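Local coordinates for protein arylsulfatase (Pseudoalteromonas sp. MB47, PDB 7AJ0) that probably removes sulfate groups from the algal polysaccharide fucoidan as a calcium-binding, exo-acting sulfatase that assembles into a hexamer, at residues A78-I83 with M295-D300. Numbering follows the deposited sequence.
Sequences APTPNI and MVEVDD
Residues 78-80 run extended (Pro79 phi/psi -55/147), and from Pro81 the chain turns into the first turn of helix 81-88, with Thr80 at the N-cap position. Segment 78-83 passes alongside residues 295-300 of helix 290-311, the CA atoms of Ala78 and Val296 6.3 Å apart and those of Thr80 and Asp299 5.6 Å. The Thr80 hydroxyl (chi1 p) hydrogen-bonds to Asp84 and Gly68, and the backbone amides of Asn82 and Ile83 are met instead by Asp299 (chi1 t): Ile83 N donates to Asp299 OD1 at 2.7 Å, Asn82 N weakly to Asp299 OD2 at 3.2 Å. Asn82 ND2 (chi1 m) adds weak bonds to Asp299 OD2 and Asp299 O, both 3.1 Å. One turn earlier in helix 290-311, Met295, its side chain about 13 Å from the bound calcium, packs CE 3.8 Å from Ile83 CD1 and 4.0 Å from Thr80 CG2, while Ala78 CB lies 4.3 Å from Met295 CB. A carboxylate on one helix thus receives first-turn amides of another, joining two helices of the alkaline phosphatase-like sulfatase fold.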
loop_
_atom_site.group_PDB
_atom_site.type_symbol
_atom_site.label_atom_id
_atom_site.label_comp_id
_atom_site.label_asym_id
_atom_site.label_seq_id
_atom_site.Cartn_x
_atom_site.Cartn_y
_atom_site.Cartn_z
ATOM N N ALA A 78 22.599 21.298 13.125
ATOM C CA ALA A 78 23.975 20.912 13.419
ATOM C C ALA A 78 24.951 21.564 12.446
ATOM O O ALA A 78 25.429 20.909 11.512
ATOM C CB ALA A 78 24.128 19.387 13.371
ATOM N N PRO A 79 25.279 22.843 12.638
ATOM C CA PRO A 79 26.235 23.501 11.739
ATOM C C PRO A 79 27.554 22.746 11.661
ATOM O O PRO A 79 28.002 22.129 12.629
ATOM C CB PRO A 79 26.428 24.888 12.369
ATOM C CG PRO A 79 25.207 25.113 13.190
ATOM C CD PRO A 79 24.765 23.758 13.677
ATOM N N THR A 80 28.177 22.808 10.485
ATOM C CA THR A 80 29.487 22.202 10.238
ATOM C C THR A 80 30.381 23.236 9.562
ATOM O O THR A 80 30.662 23.149 8.361
ATOM C CB THR A 80 29.361 20.938 9.382
ATOM O OG1 THR A 80 28.880 21.278 8.075
ATOM C CG2 THR A 80 28.403 19.942 10.029
ATOM N N PRO A 81 30.852 24.234 10.316
ATOM C CA PRO A 81 31.616 25.320 9.674
ATOM C C PRO A 81 32.956 24.887 9.103
ATOM O O PRO A 81 33.333 25.359 8.022
ATOM C CB PRO A 81 31.786 26.348 10.807
ATOM C CG PRO A 81 31.618 25.563 12.066
ATOM C CD PRO A 81 30.606 24.496 11.746
ATOM N N ASN A 82 33.700 24.017 9.792
ATOM C CA ASN A 82 35.012 23.626 9.286
ATOM C C ASN A 82 34.891 22.787 8.020
ATOM O O ASN A 82 35.654 22.977 7.066
ATOM C CB ASN A 82 35.791 22.855 10.350
ATOM C CG ASN A 82 36.167 23.717 11.527
ATOM O OD1 ASN A 82 36.934 24.667 11.393
ATOM N ND2 ASN A 82 35.633 23.387 12.693
ATOM N N ILE A 83 33.948 21.844 7.999
ATOM C CA ILE A 83 33.737 21.044 6.797
ATOM C C ILE A 83 33.267 21.930 5.651
ATOM O O ILE A 83 33.653 21.730 4.492
ATOM C CB ILE A 83 32.742 19.905 7.085
ATOM C CG1 ILE A 83 33.369 18.897 8.052
ATOM C CG2 ILE A 83 32.321 19.232 5.790
ATOM C CD1 ILE A 83 32.360 18.029 8.777
ATOM N N MET A 295 27.847 15.249 15.271
ATOM C CA MET A 295 28.242 15.912 14.032
ATOM C C MET A 295 29.061 17.164 14.327
ATOM O O MET A 295 30.004 17.482 13.595
ATOM C CB MET A 295 26.998 16.246 13.207
ATOM C CG MET A 295 27.271 16.480 11.725
ATOM S SD MET A 295 28.211 15.139 10.961
ATOM C CE MET A 295 29.266 16.057 9.841
ATOM N N VAL A 296 28.726 17.880 15.402
ATOM C CA VAL A 296 29.519 19.041 15.792
ATOM C C VAL A 296 30.906 18.608 16.253
ATOM O O VAL A 296 31.906 19.278 15.969
ATOM C CB VAL A 296 28.783 19.845 16.879
ATOM C CG1 VAL A 296 29.674 20.938 17.438
ATOM C CG2 VAL A 296 27.498 20.443 16.313
ATOM N N GLU A 297 30.991 17.482 16.966
ATOM C CA GLU A 297 32.294 16.974 17.386
ATOM C C GLU A 297 33.151 16.601 16.182
ATOM O O GLU A 297 34.341 16.931 16.132
ATOM C CB GLU A 297 32.116 15.773 18.317
ATOM C CG GLU A 297 33.424 15.103 18.733
ATOM C CD GLU A 297 33.296 14.291 20.016
ATOM O OE1 GLU A 297 32.209 14.309 20.631
ATOM O OE2 GLU A 297 34.284 13.633 20.412
ATOM N N VAL A 298 32.565 15.914 15.198
ATOM C CA VAL A 298 33.319 15.538 14.005
ATOM C C VAL A 298 33.839 16.777 13.289
ATOM O O VAL A 298 34.965 16.792 12.778
ATOM C CB VAL A 298 32.447 14.676 13.072
ATOM C CG1 VAL A 298 33.072 14.593 11.688
ATOM C CG2 VAL A 298 32.253 13.289 13.663
ATOM N N ASP A 299 33.025 17.832 13.230
ATOM C CA ASP A 299 33.444 19.044 12.538
ATOM C C ASP A 299 34.575 19.744 13.282
ATOM O O ASP A 299 35.481 20.307 12.656
ATOM C CB ASP A 299 32.253 19.988 12.367
ATOM C CG ASP A 299 32.632 21.280 11.667
ATOM O OD1 ASP A 299 32.866 21.241 10.441
ATOM O OD2 ASP A 299 32.702 22.330 12.345
ATOM N N ASP A 300 34.538 19.726 14.617
ATOM C CA ASP A 300 35.613 20.343 15.388
ATOM C C ASP A 300 36.917 19.574 15.222
ATOM O O ASP A 300 37.986 20.177 15.069
ATOM C CB ASP A 300 35.228 20.423 16.865
ATOM C CG ASP A 300 34.285 21.574 17.163
ATOM O OD1 ASP A 300 33.974 22.352 16.236
ATOM O OD2 ASP A 300 33.856 21.702 18.328
#